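Local structure of lysyl oxidase (Pichia pastoris, 1W7C) at residues N404-S409 and L443-L448; F302-W307 and P425-R430; A420-P425 and N685-T690; N19-L24 and S320-T325. The protein probably oxidises primary amines, lysyl side chains among them, to aldehydes, using copper and a topaquinone cofactor formed from one of its own tyrosines. All coordinates share one frame; numbering follows the deposited sequence. Where two conformers were deposited one is given.

Contact 1 (N404-S409 and L443-L448); sequences NQEDYS and LYKFFL
Lys445 and Glu406 come from opposite directions to form a salt bridge, Lys445 NZ lying 2.8 Å from Glu406 OE1 on the syn side, about 22° out of the carboxylate plane. The same oxygen takes a second N-H from within its own segment: Asn404 ND2 approaches Glu406 OE1 at 3.1 Å from the other face of the carboxylate, well above its plane. Thr426 OG1 also bonds to OE1, and Lys445 NZ to Asn428 OD1, so residues of strand 418-433 close the network around both charges. Lys445 NZ is further paired with Asp407 of the second subunit, which should help balance a buried positive charge. The lysine suits its place because it is long enough to meet Glu406 over the strand between them: it leaves the backbone extended, with CG anti to the backbone N (chi1 -179°), and bends only near its tip. Glu406 folds back at chi2 to meet it. Beyond the charges, Tyr408 brings its hydroxyl to the edge of the Phe447 ring, OH to CE1 3.7 Å, the two side chains crossing nearly at right angles. Strands 391-405 and 440-446 flank strand 418-433 in an antiparallel sheet, and the ion pair joins strand 440-446 to the residue that follows strand 391-405, within the beta-sandwich enzyme domain characteristic of copper amine oxidases.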
# COMPACT_ATOMS: atom_id res chain seq x y z
N ASN A 404 12.67 11.99 -1.21
CA ASN A 404 11.41 12.25 -1.89
C ASN A 404 10.59 13.27 -1.13
O ASN A 404 10.77 13.43 0.08
CB ASN A 404 10.58 10.95 -2.07
CG ASN A 404 9.48 11.10 -3.11
OD1 ASN A 404 9.64 11.86 -4.09
ND2 ASN A 404 8.36 10.38 -2.92
N GLN A 405 9.67 13.94 -1.84
CA GLN A 405 8.55 14.64 -1.20
C GLN A 405 7.34 13.79 -1.49
O GLN A 405 6.87 13.68 -2.62
CB GLN A 405 8.39 16.04 -1.79
CG GLN A 405 7.35 16.89 -1.04
CD GLN A 405 7.75 17.24 0.37
OE1 GLN A 405 7.07 16.87 1.33
NE2 GLN A 405 8.82 18.05 0.50
N GLU A 406 6.81 13.14 -0.47
CA GLU A 406 5.65 12.31 -0.70
C GLU A 406 4.45 13.16 -1.09
O GLU A 406 4.39 14.33 -0.76
CB GLU A 406 5.30 11.48 0.54
CG GLU A 406 6.39 10.54 1.05
CD GLU A 406 6.80 9.48 0.07
OE1 GLU A 406 8.01 9.26 -0.10
OE2 GLU A 406 5.88 8.81 -0.48
N ASP A 407 3.48 12.54 -1.78
CA ASP A 407 2.35 13.25 -2.37
C ASP A 407 1.25 13.64 -1.38
O ASP A 407 0.26 14.22 -1.77
CB ASP A 407 1.75 12.44 -3.55
CG ASP A 407 1.02 11.16 -3.12
OD1 ASP A 407 0.62 11.01 -1.97
OD2 ASP A 407 0.78 10.22 -3.93
N TYR A 408 1.48 13.35 -0.11
CA TYR A 408 0.55 13.66 0.99
C TYR A 408 1.41 14.15 2.17
O TYR A 408 2.57 13.71 2.34
CB TYR A 408 -0.28 12.43 1.38
CG TYR A 408 0.56 11.34 1.95
CD1 TYR A 408 1.31 10.49 1.14
CD2 TYR A 408 0.63 11.13 3.32
CE1 TYR A 408 2.11 9.49 1.67
CE2 TYR A 408 1.42 10.13 3.86
CZ TYR A 408 2.17 9.32 3.04
OH TYR A 408 3.01 8.40 3.62
N SER A 409 0.84 15.04 2.95
CA SER A 409 1.53 15.55 4.13
C SER A 409 1.67 14.47 5.22
O SER A 409 0.94 13.48 5.21
CB SER A 409 0.86 16.86 4.62
OG SER A 409 -0.15 16.56 5.54
N LEU A 443 13.06 -0.97 -2.45
CA LEU A 443 13.05 0.37 -1.88
C LEU A 443 12.95 0.27 -0.35
O LEU A 443 12.19 -0.50 0.18
CB LEU A 443 11.88 1.18 -2.45
CG LEU A 443 11.82 2.63 -2.03
CD1 LEU A 443 12.98 3.42 -2.60
CD2 LEU A 443 10.51 3.24 -2.47
N TYR A 444 13.73 1.12 0.31
CA TYR A 444 13.75 1.31 1.75
C TYR A 444 13.49 2.81 1.96
O TYR A 444 14.27 3.64 1.52
CB TYR A 444 15.10 0.85 2.32
CG TYR A 444 15.38 -0.58 2.07
CD1 TYR A 444 15.91 -1.01 0.86
CD2 TYR A 444 15.08 -1.55 3.02
CE1 TYR A 444 16.08 -2.38 0.58
CE2 TYR A 444 15.26 -2.90 2.75
CZ TYR A 444 15.80 -3.31 1.56
OH TYR A 444 15.98 -4.67 1.37
N LYS A 445 12.38 3.12 2.67
CA LYS A 445 11.87 4.48 2.78
C LYS A 445 11.74 4.83 4.26
O LYS A 445 11.03 4.15 5.02
CB LYS A 445 10.51 4.52 2.09
CG LYS A 445 9.88 5.92 2.12
CD LYS A 445 8.45 5.92 1.56
CE LYS A 445 8.39 5.68 0.03
NZ LYS A 445 9.03 6.73 -0.78
N PHE A 446 12.45 5.86 4.67
CA PHE A 446 12.55 6.30 6.05
C PHE A 446 11.77 7.61 6.26
O PHE A 446 11.87 8.50 5.44
CB PHE A 446 14.02 6.56 6.45
CG PHE A 446 14.93 5.32 6.32
CD1 PHE A 446 15.42 4.93 5.08
CD2 PHE A 446 15.31 4.62 7.42
CE1 PHE A 446 16.27 3.85 4.96
CE2 PHE A 446 16.13 3.52 7.30
CZ PHE A 446 16.58 3.12 6.09
N PHE A 447 11.00 7.65 7.35
CA PHE A 447 10.09 8.78 7.64
C PHE A 447 10.56 9.58 8.85
O PHE A 447 11.31 9.08 9.72
CB PHE A 447 8.70 8.24 7.92
CG PHE A 447 8.02 7.59 6.72
CD1 PHE A 447 7.06 8.29 5.99
CD2 PHE A 447 8.33 6.29 6.34
CE1 PHE A 447 6.41 7.67 4.93
CE2 PHE A 447 7.67 5.68 5.30
CZ PHE A 447 6.71 6.39 4.59
N LEU A 448 10.06 10.80 8.98
CA LEU A 448 10.54 11.73 10.02
C LEU A 448 10.19 11.24 11.47
O LEU A 448 10.86 11.69 12.40
CB LEU A 448 9.94 13.11 9.82
CG LEU A 448 10.48 13.88 8.63
CD1 LEU A 448 9.70 15.21 8.50
CD2 LEU A 448 11.98 14.19 8.74

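Contact 2 (F302-W307 and P425-R430)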
# COMPACT_ATOMS: atom_id res chain seq x y z
N PHE A 302 25.31 6.56 6.34
CA PHE A 302 24.36 7.57 5.87
C PHE A 302 23.61 8.17 7.06
O PHE A 302 23.32 7.46 8.01
CB PHE A 302 23.34 6.89 4.93
CG PHE A 302 23.97 6.43 3.67
CD1 PHE A 302 24.57 5.19 3.59
CD2 PHE A 302 24.05 7.27 2.57
CE1 PHE A 302 25.25 4.83 2.43
CE2 PHE A 302 24.72 6.89 1.44
CZ PHE A 302 25.30 5.70 1.36
N SER A 303 23.39 9.49 7.01
CA SER A 303 22.59 10.21 8.00
C SER A 303 21.53 11.06 7.30
O SER A 303 21.78 11.72 6.29
CB SER A 303 23.48 11.11 8.92
OG SER A 303 23.94 12.24 8.26
N TRP A 304 20.35 11.06 7.89
CA TRP A 304 19.24 11.87 7.43
C TRP A 304 18.26 12.08 8.57
O TRP A 304 17.67 11.12 9.05
CB TRP A 304 18.55 11.24 6.23
CG TRP A 304 17.29 11.96 5.81
CD1 TRP A 304 17.19 13.06 5.00
CD2 TRP A 304 15.94 11.58 6.12
NE1 TRP A 304 15.89 13.42 4.82
CE2 TRP A 304 15.09 12.53 5.49
CE3 TRP A 304 15.36 10.58 6.88
CZ2 TRP A 304 13.70 12.48 5.62
CZ3 TRP A 304 13.99 10.56 7.00
CH2 TRP A 304 13.18 11.47 6.37
N MET A 305 18.04 13.35 8.94
CA MET A 305 16.95 13.69 9.87
C MET A 305 16.89 12.75 11.07
O MET A 305 15.82 12.29 11.45
CB MET A 305 15.61 13.76 9.13
CG MET A 305 15.64 14.71 7.97
SD MET A 305 16.00 16.42 8.49
CE MET A 305 16.72 17.02 6.99
N ASP A 306 18.05 12.58 11.71
CA ASP A 306 18.25 11.81 12.93
C ASP A 306 18.32 10.29 12.74
O ASP A 306 18.42 9.57 13.73
CB ASP A 306 17.25 12.16 14.05
CG ASP A 306 17.51 13.52 14.66
OD1 ASP A 306 16.57 14.08 15.25
OD2 ASP A 306 18.62 14.04 14.62
N TRP A 307 18.22 9.82 11.50
CA TRP A 307 18.51 8.43 11.17
C TRP A 307 19.99 8.27 10.85
O TRP A 307 20.62 9.17 10.29
CB TRP A 307 17.73 7.99 9.95
CG TRP A 307 16.26 7.83 10.12
CD1 TRP A 307 15.31 8.75 9.86
CD2 TRP A 307 15.56 6.64 10.46
NE1 TRP A 307 14.05 8.22 10.01
CE2 TRP A 307 14.18 6.91 10.38
CE3 TRP A 307 15.96 5.35 10.84
CZ2 TRP A 307 13.20 5.92 10.63
CZ3 TRP A 307 15.02 4.40 11.09
CH2 TRP A 307 13.65 4.69 11.01
N PRO A 425 8.80 14.62 3.70
CA PRO A 425 10.03 14.19 3.02
C PRO A 425 10.49 12.86 3.58
O PRO A 425 10.36 12.60 4.77
CB PRO A 425 11.03 15.27 3.40
CG PRO A 425 10.58 15.67 4.79
CD PRO A 425 9.08 15.68 4.69
N THR A 426 10.99 12.00 2.71
CA THR A 426 11.46 10.67 3.10
C THR A 426 12.84 10.41 2.50
O THR A 426 13.15 10.88 1.39
CB THR A 426 10.52 9.55 2.65
OG1 THR A 426 10.35 9.63 1.23
CG2 THR A 426 9.19 9.67 3.33
N LEU A 427 13.67 9.69 3.22
CA LEU A 427 14.90 9.16 2.64
C LEU A 427 14.59 7.82 1.97
O LEU A 427 13.86 7.02 2.51
CB LEU A 427 15.98 8.92 3.69
CG LEU A 427 17.35 8.58 3.15
CD1 LEU A 427 17.96 9.81 2.49
CD2 LEU A 427 18.26 8.06 4.22
N ASN A 428 15.20 7.60 0.81
CA ASN A 428 14.92 6.44 -0.01
C ASN A 428 16.23 5.85 -0.48
O ASN A 428 17.07 6.59 -1.01
CB ASN A 428 14.08 6.86 -1.22
CG ASN A 428 12.70 7.32 -0.83
OD1 ASN A 428 11.79 6.48 -0.72
ND2 ASN A 428 12.54 8.61 -0.48
N VAL A 429 16.34 4.54 -0.28
CA VAL A 429 17.49 3.75 -0.76
C VAL A 429 16.92 2.69 -1.70
O VAL A 429 16.03 1.90 -1.31
CB VAL A 429 18.29 3.13 0.38
CG1 VAL A 429 19.51 2.42 -0.15
CG2 VAL A 429 18.64 4.16 1.48
N ARG A 430 17.37 2.73 -2.96
CA ARG A 430 16.91 1.76 -3.96
C ARG A 430 18.05 1.01 -4.63
O ARG A 430 19.12 1.59 -4.88
CB ARG A 430 16.12 2.48 -5.06
CG ARG A 430 15.89 1.69 -6.32
CD ARG A 430 14.99 2.41 -7.33
NE ARG A 430 13.61 2.44 -6.87
CZ ARG A 430 12.84 3.50 -6.79
NH1 ARG A 430 13.28 4.68 -7.18
NH2 ARG A 430 11.62 3.38 -6.32
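Trp304 lies against Leu427 where a tight beta hairpin, closed by a type I' turn from Trp304 to Trp307, packs on strand 425-430. The short strand axes run nearly antiparallel, at 162°, and approach to 9.1 Å. That is too far for backbone pairing and is filled by side chains, consistent with facing layers of the beta-sandwich enzyme domain. The tryptophan sets out with CG anti to the backbone N (chi1 173°), which carries the indole across toward the facing strand. Trp304 CB touches the leucine tip, 3.8 Å from Leu427 CD2, and CG has Leu427 CB and CD1 over it. Farther along, Leu427 CB lies over the face, displaced toward the CD2-CE3 side of the six-membered ring, and makes a CH-pi contact 3.9 Å from that ring's centroid. The two side chains slide past each other in opposite directions. Met305 CG lies on the opposite face, toward its rim. At the pyrrole edge NE1 bonds to Glu403 OE2, giving the buried N-H a partner. Replacing Trp304 by alanine removes the ring, which is likely to open a gap beneath Leu427 and leave Glu403 without its indole mate. A broad, flat ring suits the site because its far end must also lie against backbone. There Trp304 CH2 comes 3.8 Å from Thr426 CA. At the ring edge, near its plane, Trp304 CH2 meets Pro425 O at 3.4 Å.

Contact 3 (A420-P425 and N685-T690); sequences AITQNP and NSRDTT
Thr422 OG1 and the Arg687 guanidinium are brought together by the rotation of one side chain and the curl of the other. Thr422 sets CG2 anti to its backbone N, placing OG1 beside that N (chi1 -65°), and both branches reach the 685-690 loop. Arg687 starts out directed away from the strand, but its chain bends at chi2 and chi3, swinging the guanidinium back over its own turn. Arg687 NH2 then gives an N-H to Thr422 OG1 at 2.9 Å, with the oxygen close to the guanidinium plane and an angle at hydrogen of 151°. Arg687 NH1 adds a weak bond to Thr422 OG1 at 3.3 Å. Arg687 NH2 also donates to Ser686 OG at 2.8 Å, again near the plane, so the flat group is gripped along its edge. Glu684 pairs with NE, and NH1 reaches the carbonyl of Ile266 of the second subunit. The turn beneath is type I, closed by Thr689 N to Ser686 O at 3.0 Å. It presents Thr689 CG2 to Thr422 CG2, a methyl contact of 3.7 Å, while Thr689 OG1 bonds to Asp278 of the second subunit. A leucine in place of Arg687 would probably leave Thr422 OG1 without this donor and the Glu684 carboxylate without its arginine charge. Threonine offers an acceptor and a methyl from one short branch point, while arginine has N-H groups enough for several acceptors; the chemistry implies a polar junction that couples strand 418-433, the loop before strand 692-697 and the subunit interface.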
# COMPACT_ATOMS: atom_id res chain seq x y z
N ALA A 420 -2.36 23.52 10.98
CA ALA A 420 -1.00 23.06 11.22
C ALA A 420 -0.77 21.87 10.30
O ALA A 420 -1.52 20.92 10.32
CB ALA A 420 -0.85 22.66 12.68
N ILE A 421 0.20 21.96 9.40
CA ILE A 421 0.49 20.89 8.44
C ILE A 421 2.00 20.61 8.44
O ILE A 421 2.78 21.55 8.37
CB ILE A 421 0.02 21.27 6.97
CG1 ILE A 421 -1.38 21.86 6.93
CG2 ILE A 421 0.15 20.05 6.05
CD1 ILE A 421 -1.69 22.53 5.68
N THR A 422 2.36 19.34 8.46
CA THR A 422 3.74 18.91 8.37
C THR A 422 3.95 18.18 7.06
O THR A 422 3.19 17.30 6.71
CB THR A 422 4.05 17.96 9.53
OG1 THR A 422 3.95 18.69 10.77
CG2 THR A 422 5.50 17.46 9.43
N GLN A 423 4.97 18.59 6.33
CA GLN A 423 5.37 17.94 5.08
C GLN A 423 5.93 16.55 5.36
O GLN A 423 6.25 16.19 6.49
CB GLN A 423 6.39 18.79 4.30
CG GLN A 423 5.92 20.15 3.96
CD GLN A 423 6.98 20.90 3.22
OE1 GLN A 423 7.81 21.53 3.84
NE2 GLN A 423 6.98 20.82 1.91
N ASN A 424 6.08 15.78 4.29
CA ASN A 424 6.47 14.37 4.38
C ASN A 424 7.64 14.04 3.43
O ASN A 424 7.51 13.26 2.53
CB ASN A 424 5.25 13.51 4.03
CG ASN A 424 5.35 12.07 4.45
OD1 ASN A 424 6.25 11.63 5.18
ND2 ASN A 424 4.33 11.30 4.04
N PRO A 425 8.80 14.62 3.70
CA PRO A 425 10.03 14.19 3.02
C PRO A 425 10.49 12.86 3.58
O PRO A 425 10.36 12.60 4.77
CB PRO A 425 11.03 15.27 3.40
CG PRO A 425 10.58 15.67 4.79
CD PRO A 425 9.08 15.68 4.69
N ASN A 685 7.20 11.67 17.11
CA ASN A 685 8.49 12.35 17.10
C ASN A 685 8.92 13.09 15.83
O ASN A 685 10.05 13.55 15.73
CB ASN A 685 9.60 11.40 17.58
CG ASN A 685 9.98 11.63 19.02
OD1 ASN A 685 11.10 11.99 19.31
ND2 ASN A 685 9.03 11.43 19.95
N SER A 686 7.98 13.39 14.94
CA SER A 686 8.26 14.31 13.84
C SER A 686 8.11 15.78 14.18
O SER A 686 8.45 16.63 13.35
CB SER A 686 7.38 13.99 12.63
OG SER A 686 6.02 14.35 12.83
N ARG A 687 7.60 16.09 15.38
CA ARG A 687 7.17 17.46 15.68
C ARG A 687 8.28 18.50 15.66
O ARG A 687 8.01 19.71 15.52
CB ARG A 687 6.49 17.51 17.06
CG ARG A 687 5.24 16.63 17.28
CD ARG A 687 4.01 16.95 16.41
NE ARG A 687 4.28 16.56 15.04
CZ ARG A 687 4.33 17.37 14.00
NH1 ARG A 687 3.95 18.64 14.09
NH2 ARG A 687 4.69 16.87 12.84
N ASP A 688 9.53 18.06 15.77
CA ASP A 688 10.67 18.96 15.71
C ASP A 688 11.16 19.36 14.30
O ASP A 688 12.03 20.23 14.15
CB ASP A 688 11.83 18.37 16.52
CG ASP A 688 12.31 17.05 16.00
OD1 ASP A 688 11.46 16.21 15.70
OD2 ASP A 688 13.52 16.79 15.89
N THR A 689 10.58 18.78 13.25
CA THR A 689 10.99 19.18 11.92
C THR A 689 10.64 20.65 11.66
O THR A 689 9.64 21.17 12.16
CB THR A 689 10.41 18.28 10.81
OG1 THR A 689 10.98 18.65 9.56
CG2 THR A 689 8.90 18.39 10.63
N THR A 690 11.45 21.32 10.85
CA THR A 690 11.09 22.63 10.37
C THR A 690 10.20 22.57 9.13
O THR A 690 9.72 23.63 8.71
CB THR A 690 12.31 23.43 10.00
OG1 THR A 690 12.97 22.79 8.89
CG2 THR A 690 13.34 23.54 11.15

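Contact 4 (N19-L24 and S320-T325); sequences NIWTSL and SFYDIT
Trp21 and Tyr322 lie almost parallel, the planes of the indole five-membered ring and the phenol ring only 5° apart and their centroids 3.7 Å apart. Both place CG anti to the carbonyl carbon (chi1 -49° and -72°), which turns each ring toward the other segment. The stack is offset, and each side chain lays its CB on its partner: Tyr322 CB sits 3.5 Å from the centroid of the indole six-membered ring, while Trp21 CB covers the phenol face at 4.1 Å from the Tyr322 centroid, so the indole is covered along its length and the tyrosine from CB to CZ. Ile20 CG1 covers the opposite indole face. Trp21 CH2 comes 4.1 Å from Asp323 CB; the carboxylate is paired with Arg330. An Asx turn shapes the loop, Asn19 OD1 accepting from Trp21 N at 3.0 Å. Trp21 NE1 is hydrogen-bonded to Tyr333 OH on strand 329-344. Tyr322 lies about 7 Å, side chain to side chain, from the calcium ligand Asp497. Two large flat residues suit this join, burying much carbon at little polar cost: the segments meet as stacked carbon surfaces, while hydrogen bonds such as Trp21 O to Ser312 OG fix the N-terminal loop around them.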
# COMPACT_ATOMS: atom_id res chain seq x y z
N ASN A 19 32.80 0.54 9.18
CA ASN A 19 31.85 -0.40 8.64
C ASN A 19 32.45 -1.81 8.60
O ASN A 19 33.09 -2.24 7.62
CB ASN A 19 31.45 0.09 7.27
CG ASN A 19 30.31 -0.78 6.67
OD1 ASN A 19 30.09 -1.94 7.02
ND2 ASN A 19 29.59 -0.18 5.74
N ILE A 20 32.22 -2.54 9.69
CA ILE A 20 32.75 -3.87 9.88
C ILE A 20 32.02 -4.93 9.06
O ILE A 20 32.37 -6.11 9.11
CB ILE A 20 32.74 -4.23 11.40
CG1 ILE A 20 31.33 -4.05 12.01
CG2 ILE A 20 33.76 -3.35 12.12
CD1 ILE A 20 31.17 -4.65 13.38
N TRP A 21 30.99 -4.50 8.32
CA TRP A 21 30.21 -5.39 7.48
C TRP A 21 30.56 -5.24 6.01
O TRP A 21 29.96 -5.93 5.18
CB TRP A 21 28.70 -5.17 7.70
CG TRP A 21 28.31 -5.15 9.13
CD1 TRP A 21 28.01 -6.22 9.91
CD2 TRP A 21 28.20 -4.00 9.98
NE1 TRP A 21 27.70 -5.83 11.18
CE2 TRP A 21 27.84 -4.47 11.27
CE3 TRP A 21 28.41 -2.63 9.80
CZ2 TRP A 21 27.60 -3.61 12.32
CZ3 TRP A 21 28.19 -1.78 10.86
CH2 TRP A 21 27.81 -2.27 12.11
N THR A 22 31.48 -4.34 5.68
CA THR A 22 31.66 -3.97 4.29
C THR A 22 32.32 -5.09 3.49
O THR A 22 33.05 -5.93 4.03
CB THR A 22 32.48 -2.65 4.24
OG1 THR A 22 32.29 -2.02 2.98
CG2 THR A 22 33.99 -2.91 4.38
N SER A 23 32.07 -5.07 2.18
CA SER A 23 32.64 -6.07 1.28
C SER A 23 34.15 -6.00 1.30
O SER A 23 34.75 -4.99 1.70
CB SER A 23 32.13 -5.88 -0.15
OG SER A 23 32.66 -4.70 -0.74
N LEU A 24 34.78 -7.09 0.90
CA LEU A 24 36.23 -7.11 0.81
C LEU A 24 36.76 -6.09 -0.19
O LEU A 24 36.19 -5.86 -1.25
CB LEU A 24 36.72 -8.50 0.43
CG LEU A 24 36.43 -9.61 1.43
CD1 LEU A 24 36.90 -10.91 0.82
CD2 LEU A 24 37.09 -9.34 2.79
N SER A 320 22.34 -4.73 2.18
CA SER A 320 21.89 -4.99 3.56
C SER A 320 22.17 -3.70 4.35
O SER A 320 23.00 -2.86 3.97
CB SER A 320 22.73 -6.08 4.21
OG SER A 320 22.49 -7.33 3.66
N PHE A 321 21.48 -3.59 5.49
CA PHE A 321 21.61 -2.45 6.38
C PHE A 321 22.01 -2.94 7.77
O PHE A 321 21.42 -3.90 8.27
CB PHE A 321 20.28 -1.70 6.49
CG PHE A 321 19.79 -1.15 5.19
CD1 PHE A 321 19.03 -1.94 4.35
CD2 PHE A 321 20.09 0.13 4.81
CE1 PHE A 321 18.61 -1.45 3.13
CE2 PHE A 321 19.66 0.64 3.59
CZ PHE A 321 18.91 -0.13 2.76
N TYR A 322 22.93 -2.21 8.40
CA TYR A 322 23.38 -2.54 9.74
C TYR A 322 23.35 -1.31 10.63
O TYR A 322 23.58 -0.17 10.18
CB TYR A 322 24.79 -3.16 9.71
CG TYR A 322 24.81 -4.55 9.17
CD1 TYR A 322 25.03 -4.79 7.81
CD2 TYR A 322 24.59 -5.63 9.98
CE1 TYR A 322 24.98 -6.11 7.30
CE2 TYR A 322 24.57 -6.91 9.50
CZ TYR A 322 24.78 -7.15 8.17
OH TYR A 322 24.77 -8.46 7.73
N ASP A 323 23.09 -1.57 11.91
CA ASP A 323 23.13 -0.49 12.92
C ASP A 323 22.21 0.66 12.58
O ASP A 323 22.61 1.82 12.55
CB ASP A 323 24.58 -0.01 13.16
CG ASP A 323 24.74 0.71 14.46
OD1 ASP A 323 25.62 1.61 14.52
OD2 ASP A 323 24.04 0.41 15.45
N ILE A 324 20.96 0.35 12.30
CA ILE A 324 19.97 1.37 11.97
C ILE A 324 19.56 2.06 13.26
O ILE A 324 19.01 1.43 14.16
CB ILE A 324 18.71 0.82 11.28
CG1 ILE A 324 19.09 0.06 10.01
CG2 ILE A 324 17.79 2.01 10.94
CD1 ILE A 324 17.93 -0.55 9.28
N THR A 325 19.89 3.34 13.35
CA THR A 325 19.58 4.15 14.51
C THR A 325 18.62 5.28 14.19
O THR A 325 18.62 5.81 13.07
CB THR A 325 20.87 4.77 15.11
OG1 THR A 325 21.42 5.74 14.21
CG2 THR A 325 21.89 3.66 15.40

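From the N terminus, contact 4 opens at 19-24 and closes at 320-325, drawing the loop ahead of helix 26-39 onto the enzyme domain. Before it closes, contact 2 opens at 302-307, so the two cross. Contact 1 opens at 404-409 and contact 3 at 420-425, both before contact 2 closes at 425-430; contact 1 ends at 443-448 and contact 3 only at 685-690. Contacts 1, 2 and 3 thus cross one another, whereas contact 4 precedes 1 and 3 in series. Contacts 2 and 3 share Pro425 on strand 418-433, which contact 1 spans. These three also touch the second subunit, tying the sandwich core to the dimer interface.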